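Sensor protein (Rhodopseudomonas palustris, PDB 2OOL) senses light as a bacteriophytochrome, through a biliverdin-derived chromophore held covalently in its chromophore-binding domain, and probably signals as a histidine kinase. Local coordinates at the LBV site. Sequence-based numbering; all coordinates share one arbitrary frame.

The LBV site. Residues 28, 33, 183, 212, 215-218, 221, 225, 231, 233, 263, 265-266, 268-269, 272, 281-283, 295, 297, 299. With LBV (3-[2-[(Z)-[3-(2-carboxyethyl)-5-[(Z)-(4-ethenyl-3-methyl-5-oxidanylidene-pyrrol-2-ylidene)methyl]-4-methyl-pyrrol-1-ium -2-ylidene]methyl]-5-[(Z)-[(3E)-3-ethylidene-4-methyl-5-oxidanylidene-pyrrolidin-2-ylidene]methyl]-4-methyl-1H-pyrrol-3- yl]propanoic acid), chain B.
His269, on helix 267-276, sends CG anti to its backbone N (chi1 180°), and a chi2 of 46° lays the imidazole nearly parallel to the C-ring of LBV, centroids 4.0 Å apart. Arg263 likewise starts with CG anti to its backbone N and bends at chi3, so its guanidinium meets the B-ring propionate end-on. This is the bilin pocket of the phytochrome GAF domain, with Cys28, from the N-terminal segment, anchoring the A-ring side chain through a thioether from SG to CBA. His269 CB lies over one face of the B-ring; Pro218 CD comes down on the other, while Ile217 CG1 backs the C-ring opposite the imidazole, so the middle of the tetrapyrrole is clamped from both sides. The edge of the imidazole also works: His269 NE2 donates in the ring plane to LBV O2C, an oxygen of the C-ring propionate, at 2.7 Å, and ND1 meets water 2. That water also contacts N_A, N_B and N_C, and the backbone carbonyl O of Asp216 accepts from LBV N_B at 3.2 Å, the donor standing above the carbonyl plane. Such a cluster would probably favour protonated pyrrole nitrogens and so a cationic bilin, though the protonation itself is not seen. On the B-ring propionate, Arg263 NH1 forms a salt bridge to LBV O2B at 2.8 Å, and NH2 reaches O1B almost straight (174° at H). Tyr225 OH adds a second donor to O2B and Ser266 N one to O1B, so both carboxylate oxygens are doubly gripped. An alanine in place of Arg263 would remove both guanidinium bonds and would probably leave this propionate less firmly oriented and its charge poorly balanced. At the D-ring, Phe212 offers its ring face to the vinyl carbon CAD, and water 1 links N_D to His299 NE2. Ser297, its OG anti to the backbone N, donates to the D-ring carbonyl, Ser297 OG to LBV O_D 2.7 Å.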
ATOM      1  N   CYS A  28      29.068 -25.231   8.937  1.00 69.69           N
ATOM      2  CA  CYS A  28      28.152 -24.133   8.622  1.00 69.19           C
ATOM      3  C   CYS A  28      26.715 -24.497   8.833  1.00 66.34           C
ATOM      4  O   CYS A  28      25.960 -23.750   9.482  1.00 66.44           O
ATOM      5  CB  CYS A  28      28.298 -23.738   7.177  1.00 69.14           C
ATOM      6  SG  CYS A  28      29.784 -22.907   6.931  1.00 73.11           S
ATOM      7  N   ILE A  33      20.632 -22.111  14.660  1.00 52.76           N
ATOM      8  CA  ILE A  33      20.274 -20.710  14.645  1.00 52.69           C
ATOM      9  C   ILE A  33      18.885 -20.357  15.252  1.00 53.26           C
ATOM     10  O   ILE A  33      18.627 -19.208  15.588  1.00 53.27           O
ATOM     11  CB  ILE A  33      20.466 -20.100  13.251  1.00 52.91           C
ATOM     12  CG1 ILE A  33      19.572 -20.753  12.167  1.00 53.86           C
ATOM     13  CG2 ILE A  33      21.956 -20.243  12.791  1.00 50.87           C
ATOM     14  CD1 ILE A  33      19.358 -19.828  10.873  1.00 51.94           C
ATOM     15  N   LYS A 183      19.552  -5.717  -3.543  1.00 52.75           N
ATOM     16  CA  LYS A 183      19.979  -6.731  -4.530  1.00 52.80           C
ATOM     17  C   LYS A 183      18.928  -7.813  -4.649  1.00 51.91           C
ATOM     18  O   LYS A 183      18.356  -8.197  -3.679  1.00 52.31           O
ATOM     19  CB  LYS A 183      21.296  -7.374  -4.094  1.00 53.06           C
ATOM     20  CG  LYS A 183      22.516  -6.370  -4.098  1.00 52.19           C
ATOM     21  CD  LYS A 183      23.609  -6.757  -3.085  1.00 53.88           C
ATOM     22  CE  LYS A 183      23.104  -6.727  -1.649  1.00 56.58           C
ATOM     23  NZ  LYS A 183      23.188  -5.440  -0.954  1.00 58.72           N
ATOM     24  N   PHE A 212      28.212 -16.011  -5.586  1.00 59.67           N
ATOM     25  CA  PHE A 212      28.552 -16.274  -4.189  1.00 60.40           C
ATOM     26  C   PHE A 212      28.384 -17.757  -3.933  1.00 60.71           C
ATOM     27  O   PHE A 212      27.462 -18.358  -4.480  1.00 60.91           O
ATOM     28  CB  PHE A 212      27.651 -15.426  -3.256  1.00 60.76           C
ATOM     29  CG  PHE A 212      28.025 -13.981  -3.227  1.00 61.64           C
ATOM     30  CD1 PHE A 212      27.588 -13.116  -4.236  1.00 63.35           C
ATOM     31  CD2 PHE A 212      28.881 -13.488  -2.251  1.00 63.06           C
ATOM     32  CE1 PHE A 212      27.979 -11.777  -4.261  1.00 61.98           C
ATOM     33  CE2 PHE A 212      29.276 -12.145  -2.268  1.00 64.17           C
ATOM     34  CZ  PHE A 212      28.818 -11.291  -3.286  1.00 62.08           C
ATOM     35  N   SER A 215      27.690 -21.973   0.719  1.00 60.26           N
ATOM     36  CA  SER A 215      27.918 -21.899   2.167  1.00 59.53           C
ATOM     37  C   SER A 215      27.673 -20.510   2.766  1.00 59.06           C
ATOM     38  O   SER A 215      27.694 -20.354   3.974  1.00 58.94           O
ATOM     39  CB  SER A 215      29.363 -22.269   2.475  1.00 59.89           C
ATOM     40  OG  SER A 215      30.261 -21.295   1.924  1.00 61.55           O
ATOM     41  N   ASP A 216      27.531 -19.483   1.934  1.00 58.31           N
ATOM     42  CA  ASP A 216      27.215 -18.154   2.456  1.00 57.61           C
ATOM     43  C   ASP A 216      25.801 -18.064   3.034  1.00 56.42           C
ATOM     44  O   ASP A 216      25.557 -17.201   3.866  1.00 55.81           O
ATOM     45  CB  ASP A 216      27.391 -17.092   1.388  1.00 57.45           C
ATOM     46  CG  ASP A 216      28.855 -16.788   1.086  1.00 59.76           C
ATOM     47  OD1 ASP A 216      29.755 -17.509   1.594  1.00 63.87           O
ATOM     48  OD2 ASP A 216      29.107 -15.819   0.325  1.00 59.89           O
ATOM     49  N   ILE A 217      24.885 -18.915   2.569  1.00 55.36           N
ATOM     50  CA  ILE A 217      23.535 -19.020   3.140  1.00 55.37           C
ATOM     51  C   ILE A 217      23.268 -20.522   3.323  1.00 55.07           C
ATOM     52  O   ILE A 217      22.588 -21.131   2.498  1.00 55.22           O
ATOM     53  CB  ILE A 217      22.435 -18.381   2.250  1.00 54.90           C
ATOM     54  CG1 ILE A 217      22.852 -16.972   1.774  1.00 56.64           C
ATOM     55  CG2 ILE A 217      21.125 -18.308   3.015  1.00 54.78           C
ATOM     56  CD1 ILE A 217      21.803 -16.235   0.895  1.00 54.88           C
ATOM     57  N   PRO A 218      23.804 -21.118   4.413  1.00 54.50           N
ATOM     58  CA  PRO A 218      23.837 -22.563   4.594  1.00 54.07           C
ATOM     59  C   PRO A 218      22.458 -23.171   4.748  1.00 53.24           C
ATOM     60  O   PRO A 218      21.441 -22.455   4.801  1.00 53.03           O
ATOM     61  CB  PRO A 218      24.700 -22.742   5.831  1.00 54.31           C
ATOM     62  CG  PRO A 218      24.544 -21.454   6.567  1.00 55.06           C
ATOM     63  CD  PRO A 218      24.409 -20.419   5.554  1.00 54.50           C
ATOM     64  N   SER A 221      19.754 -22.302   7.447  1.00 53.53           N
ATOM     65  CA  SER A 221      19.303 -20.911   7.211  1.00 52.95           C
ATOM     66  C   SER A 221      18.287 -20.879   6.105  1.00 52.41           C
ATOM     67  O   SER A 221      17.253 -20.253   6.214  1.00 52.01           O
ATOM     68  CB  SER A 221      20.494 -20.014   6.816  1.00 52.87           C
ATOM     69  OG  SER A 221      21.537 -20.165   7.779  1.00 54.81           O
ATOM     70  N   TYR A 225      14.509 -19.712   6.242  1.00 51.53           N
ATOM     71  CA  TYR A 225      14.042 -18.635   5.378  1.00 51.76           C
ATOM     72  C   TYR A 225      12.941 -19.039   4.424  1.00 52.33           C
ATOM     73  O   TYR A 225      12.282 -18.183   3.893  1.00 52.63           O
ATOM     74  CB  TYR A 225      15.175 -18.015   4.632  1.00 50.74           C
ATOM     75  CG  TYR A 225      16.278 -17.503   5.496  1.00 50.52           C
ATOM     76  CD1 TYR A 225      16.088 -17.211   6.859  1.00 48.47           C
ATOM     77  CD2 TYR A 225      17.529 -17.298   4.963  1.00 51.32           C
ATOM     78  CE1 TYR A 225      17.123 -16.753   7.632  1.00 50.50           C
ATOM     79  CE2 TYR A 225      18.553 -16.813   5.727  1.00 51.25           C
ATOM     80  CZ  TYR A 225      18.345 -16.543   7.061  1.00 51.69           C
ATOM     81  OH  TYR A 225      19.393 -16.061   7.806  1.00 53.39           O
ATOM     82  N   ARG A 231      13.445 -10.956   7.565  1.00 52.75           N
ATOM     83  CA  ARG A 231      14.341 -10.791   8.722  1.00 51.46           C
ATOM     84  C   ARG A 231      15.095  -9.463   8.618  1.00 50.91           C
ATOM     85  O   ARG A 231      15.393  -9.006   7.522  1.00 49.62           O
ATOM     86  CB  ARG A 231      15.361 -11.929   8.757  1.00 51.36           C
ATOM     87  CG  ARG A 231      16.305 -11.940   7.566  1.00 54.13           C
ATOM     88  CD  ARG A 231      16.596 -13.344   7.052  1.00 54.03           C
ATOM     89  NE  ARG A 231      15.365 -14.025   6.704  1.00 52.71           N
ATOM     90  CZ  ARG A 231      14.901 -14.165   5.470  1.00 51.05           C
ATOM     91  NH1 ARG A 231      13.785 -14.823   5.281  1.00 52.27           N
ATOM     92  NH2 ARG A 231      15.525 -13.652   4.426  1.00 53.55           N
ATOM     93  N   ILE A 233      18.339  -7.082  10.602  1.00 50.72           N
ATOM     94  CA  ILE A 233      19.417  -6.898  11.548  1.00 51.29           C
ATOM     95  C   ILE A 233      19.766  -5.420  11.448  1.00 52.34           C
ATOM     96  O   ILE A 233      20.600  -5.053  10.676  1.00 51.04           O
ATOM     97  CB  ILE A 233      20.692  -7.784  11.208  1.00 52.46           C
ATOM     98  CG1 ILE A 233      20.304  -9.257  10.907  1.00 52.52           C
ATOM     99  CG2 ILE A 233      21.775  -7.691  12.354  1.00 49.06           C
ATOM    100  CD1 ILE A 233      21.336 -10.038  10.068  1.00 51.79           C
ATOM    101  N   ARG A 263      14.997 -12.472  17.143  1.00 53.01           N
ATOM    102  CA  ARG A 263      15.928 -13.581  17.349  1.00 52.08           C
ATOM    103  C   ARG A 263      17.329 -13.101  17.076  1.00 53.04           C
ATOM    104  O   ARG A 263      17.589 -12.476  16.062  1.00 50.81           O
ATOM    105  CB  ARG A 263      15.593 -14.725  16.393  1.00 52.28           C
ATOM    106  CG  ARG A 263      16.557 -15.924  16.386  1.00 52.31           C
ATOM    107  CD  ARG A 263      16.155 -17.013  15.362  1.00 52.97           C
ATOM    108  NE  ARG A 263      16.147 -16.522  13.969  1.00 49.83           N
ATOM    109  CZ  ARG A 263      17.226 -16.355  13.211  1.00 53.50           C
ATOM    110  NH1 ARG A 263      17.113 -15.821  11.973  1.00 50.40           N
ATOM    111  NH2 ARG A 263      18.406 -16.713  13.671  1.00 51.14           N
ATOM    112  N   VAL A 265      21.015 -13.511  15.717  1.00 52.91           N
ATOM    113  CA  VAL A 265      21.441 -14.222  14.544  1.00 53.11           C
ATOM    114  C   VAL A 265      22.870 -14.747  14.685  1.00 53.59           C
ATOM    115  O   VAL A 265      23.576 -14.357  15.588  1.00 54.99           O
ATOM    116  CB  VAL A 265      21.331 -13.329  13.268  1.00 52.89           C
ATOM    117  CG1 VAL A 265      19.890 -12.902  13.070  1.00 52.12           C
ATOM    118  CG2 VAL A 265      22.220 -12.168  13.384  1.00 52.50           C
ATOM    119  N   SER A 266      23.263 -15.677  13.825  1.00 52.74           N
ATOM    120  CA  SER A 266      24.573 -16.308  13.936  1.00 52.88           C
ATOM    121  C   SER A 266      25.695 -15.262  13.939  1.00 52.96           C
ATOM    122  O   SER A 266      25.755 -14.445  13.030  1.00 50.41           O
ATOM    123  CB  SER A 266      24.834 -17.201  12.708  1.00 53.60           C
ATOM    124  OG  SER A 266      26.206 -17.506  12.562  1.00 51.50           O
ATOM    125  N   THR A 268      28.721 -15.826  13.121  1.00 53.63           N
ATOM    126  CA  THR A 268      29.454 -16.030  11.871  1.00 54.32           C
ATOM    127  C   THR A 268      28.905 -15.183  10.751  1.00 54.44           C
ATOM    128  O   THR A 268      29.658 -14.685   9.913  1.00 55.46           O
ATOM    129  CB  THR A 268      29.389 -17.525  11.423  1.00 54.76           C
ATOM    130  OG1 THR A 268      29.727 -18.359  12.534  1.00 56.43           O
ATOM    131  CG2 THR A 268      30.384 -17.793  10.352  1.00 53.59           C
ATOM    132  N   HIS A 269      27.582 -15.062  10.666  1.00 54.25           N
ATOM    133  CA  HIS A 269      27.008 -14.143   9.674  1.00 54.09           C
ATOM    134  C   HIS A 269      27.344 -12.708  10.023  1.00 54.31           C
ATOM    135  O   HIS A 269      27.683 -11.913   9.160  1.00 51.61           O
ATOM    136  CB  HIS A 269      25.505 -14.264   9.598  1.00 54.11           C
ATOM    137  CG  HIS A 269      24.892 -13.335   8.596  1.00 54.11           C
ATOM    138  ND1 HIS A 269      25.396 -13.187   7.329  1.00 53.14           N
ATOM    139  CD2 HIS A 269      23.840 -12.491   8.689  1.00 52.63           C
ATOM    140  CE1 HIS A 269      24.656 -12.313   6.670  1.00 55.26           C
ATOM    141  NE2 HIS A 269      23.697 -11.881   7.476  1.00 52.44           N
ATOM    142  N   TYR A 272      30.736 -11.969   8.799  1.00 58.54           N
ATOM    143  CA  TYR A 272      30.627 -11.846   7.358  1.00 58.22           C
ATOM    144  C   TYR A 272      30.246 -10.431   6.961  1.00 57.97           C
ATOM    145  O   TYR A 272      30.808  -9.858   6.019  1.00 55.17           O
ATOM    146  CB  TYR A 272      29.545 -12.791   6.859  1.00 59.74           C
ATOM    147  CG  TYR A 272      29.267 -12.734   5.375  1.00 60.05           C
ATOM    148  CD1 TYR A 272      28.240 -11.934   4.863  1.00 62.42           C
ATOM    149  CD2 TYR A 272      29.978 -13.530   4.495  1.00 62.30           C
ATOM    150  CE1 TYR A 272      27.973 -11.898   3.504  1.00 62.48           C
ATOM    151  CE2 TYR A 272      29.719 -13.508   3.124  1.00 63.57           C
ATOM    152  CZ  TYR A 272      28.721 -12.696   2.632  1.00 63.92           C
ATOM    153  OH  TYR A 272      28.472 -12.701   1.263  1.00 64.63           O
ATOM    154  N   ALA A 281      21.337  -4.890   7.764  1.00 52.92           N
ATOM    155  CA  ALA A 281      20.941  -5.870   6.753  1.00 53.33           C
ATOM    156  C   ALA A 281      19.459  -6.215   6.934  1.00 53.31           C
ATOM    157  O   ALA A 281      18.972  -6.358   8.056  1.00 52.93           O
ATOM    158  CB  ALA A 281      21.731  -7.124   6.918  1.00 52.55           C
ATOM    159  N   MET A 282      18.761  -6.366   5.821  1.00 53.33           N
ATOM    160  CA  MET A 282      17.398  -6.881   5.825  1.00 54.27           C
ATOM    161  C   MET A 282      17.163  -7.706   4.577  1.00 53.28           C
ATOM    162  O   MET A 282      17.509  -7.268   3.453  1.00 54.38           O
ATOM    163  CB  MET A 282      16.384  -5.741   5.813  1.00 53.83           C
ATOM    164  CG  MET A 282      14.927  -6.273   5.658  1.00 55.34           C
ATOM    165  SD  MET A 282      13.678  -4.980   5.774  1.00 63.11           S
ATOM    166  CE  MET A 282      14.089  -3.966   4.415  1.00 61.41           C
ATOM    167  N   SER A 283      16.512  -8.844   4.729  1.00 53.30           N
ATOM    168  CA  SER A 283      16.219  -9.659   3.563  1.00 54.14           C
ATOM    169  C   SER A 283      14.825 -10.276   3.607  1.00 53.46           C
ATOM    170  O   SER A 283      14.246 -10.433   4.651  1.00 52.52           O
ATOM    171  CB  SER A 283      17.341 -10.697   3.327  1.00 54.57           C
ATOM    172  OG  SER A 283      17.612 -11.494   4.469  1.00 55.67           O
ATOM    173  N   MET A 295      16.444 -14.265  -2.909  1.00 55.19           N
ATOM    174  CA  MET A 295      16.259 -13.315  -1.813  1.00 56.23           C
ATOM    175  C   MET A 295      16.424 -11.881  -2.315  1.00 55.90           C
ATOM    176  O   MET A 295      17.219 -11.631  -3.219  1.00 55.60           O
ATOM    177  CB  MET A 295      17.332 -13.514  -0.742  1.00 57.52           C
ATOM    178  CG  MET A 295      17.546 -14.911  -0.282  1.00 62.80           C
ATOM    179  SD  MET A 295      16.836 -15.272   1.345  1.00 64.39           S
ATOM    180  CE  MET A 295      18.267 -14.827   2.337  1.00 67.96           C
ATOM    181  N   SER A 297      17.960  -8.790  -0.844  1.00 53.52           N
ATOM    182  CA  SER A 297      18.918  -8.488   0.209  1.00 53.20           C
ATOM    183  C   SER A 297      19.207  -6.980   0.204  1.00 53.21           C
ATOM    184  O   SER A 297      19.592  -6.421  -0.822  1.00 52.44           O
ATOM    185  CB  SER A 297      20.224  -9.211  -0.087  1.00 53.96           C
ATOM    186  OG  SER A 297      21.221  -8.981   0.905  1.00 53.34           O
ATOM    187  N   HIS A 299      21.180  -3.787   2.127  1.00 53.51           N
ATOM    188  CA  HIS A 299      22.294  -3.423   2.990  1.00 53.13           C
ATOM    189  C   HIS A 299      22.369  -1.902   3.178  1.00 52.84           C
ATOM    190  O   HIS A 299      22.028  -1.129   2.279  1.00 50.70           O
ATOM    191  CB  HIS A 299      23.599  -3.855   2.340  1.00 53.22           C
ATOM    192  CG  HIS A 299      23.825  -5.329   2.334  1.00 54.73           C
ATOM    193  ND1 HIS A 299      24.796  -5.916   1.544  1.00 52.53           N
ATOM    194  CD2 HIS A 299      23.186  -6.343   2.980  1.00 51.38           C
ATOM    195  CE1 HIS A 299      24.760  -7.227   1.727  1.00 57.13           C
ATOM    196  NE2 HIS A 299      23.802  -7.510   2.597  1.00 53.70           N
TER
HETATM  197  C1A LBV B 400      29.276 -17.560   5.732  1.00 55.95           C
HETATM  198  C1B LBV B 400      25.344 -17.886   7.779  1.00 50.99           C
HETATM  199  O1B LBV B 400      20.827 -16.483  12.198  1.00 34.79           O
HETATM  200  C1C LBV B 400      22.782 -14.925   5.484  1.00 43.62           C
HETATM  201  O1C LBV B 400      19.732 -10.720   5.232  1.00 38.53           O
HETATM  202  C1D LBV B 400      24.461 -12.778   1.610  1.00 49.75           C
HETATM  203  C2A LBV B 400      29.950 -18.813   6.234  1.00 54.65           C
HETATM  204  C2B LBV B 400      24.329 -18.157   8.706  1.00 46.95           C
HETATM  205  O2B LBV B 400      19.493 -16.012  10.511  1.00 34.47           O
HETATM  206  C2C LBV B 400      21.781 -14.068   4.979  1.00 40.66           C
HETATM  207  O2C LBV B 400      21.730 -10.516   6.160  1.00 32.55           O
HETATM  208  C2D LBV B 400      25.051 -12.908   0.335  1.00 50.56           C
HETATM  209  C3A LBV B 400      28.802 -19.326   7.123  1.00 55.35           C
HETATM  210  C3B LBV B 400      23.236 -17.348   8.403  1.00 44.10           C
HETATM  211  C3C LBV B 400      22.267 -13.550   3.789  1.00 43.20           C
HETATM  212  C3D LBV B 400      24.868 -11.697  -0.296  1.00 51.80           C
HETATM  213  C4A LBV B 400      27.703 -18.428   7.046  1.00 54.88           C
HETATM  214  C4B LBV B 400      23.580 -16.605   7.235  1.00 44.24           C
HETATM  215  C4C LBV B 400      23.563 -14.056   3.587  1.00 43.28           C
HETATM  216  C4D LBV B 400      24.186 -10.864   0.602  1.00 52.52           C
HETATM  217  CAA LBV B 400      28.801 -20.510   7.894  1.00 55.80           C
HETATM  218  CAB LBV B 400      21.919 -17.298   9.192  1.00 40.89           C
HETATM  219  CAC LBV B 400      20.387 -13.689   5.531  1.00 41.48           C
HETATM  220  CAD LBV B 400      25.327 -11.401  -1.558  1.00 50.72           C
HETATM  221  CBA LBV B 400      29.915 -21.606   7.995  1.00 58.06           C
HETATM  222  CBB LBV B 400      21.838 -16.086  10.098  1.00 38.07           C
HETATM  223  CBC LBV B 400      20.501 -12.539   6.580  1.00 40.03           C
HETATM  224  CBD LBV B 400      25.113 -10.177  -2.180  1.00 50.46           C
HETATM  225  CGB LBV B 400      20.603 -16.208  11.012  1.00 36.62           C
HETATM  226  CGC LBV B 400      20.667 -11.122   5.941  1.00 39.62           C
HETATM  227  CHB LBV B 400      26.529 -18.636   7.793  1.00 49.81           C
HETATM  228  CHC LBV B 400      22.656 -15.666   6.680  1.00 42.67           C
HETATM  229  CHD LBV B 400      24.439 -13.822   2.525  1.00 46.33           C
HETATM  230  CMA LBV B 400      31.178 -18.409   7.066  0.50 56.38           C
HETATM  231  CMB LBV B 400      24.411 -19.150   9.888  1.00 42.99           C
HETATM  232  CMC LBV B 400      21.437 -12.581   2.919  1.00 40.02           C
HETATM  233  CMD LBV B 400      25.755 -14.130  -0.294  1.00 47.67           C
HETATM  234  N_A LBV B 400      28.028 -17.422   6.225  1.00 55.96           N
HETATM  235  O_A LBV B 400      29.793 -16.757   4.961  1.00 55.40           O
HETATM  236  N_B LBV B 400      24.833 -16.980   6.927  1.00 43.22           N
HETATM  237  N_C LBV B 400      23.812 -14.858   4.625  1.00 43.28           N
HETATM  238  N_D LBV B 400      23.984 -11.551   1.724  1.00 49.36           N
HETATM  239  O_D LBV B 400      23.821  -9.687   0.438  1.00 48.55           O
HETATM  240  O   HOH W   1      23.396  -9.867   4.049  1.00 41.13           O
HETATM  241  O   HOH W   2      26.606 -14.821   5.505  1.00 42.00           O
HETATM  242  O   HOH W   3      20.408  -8.602   3.580  1.00 42.83           O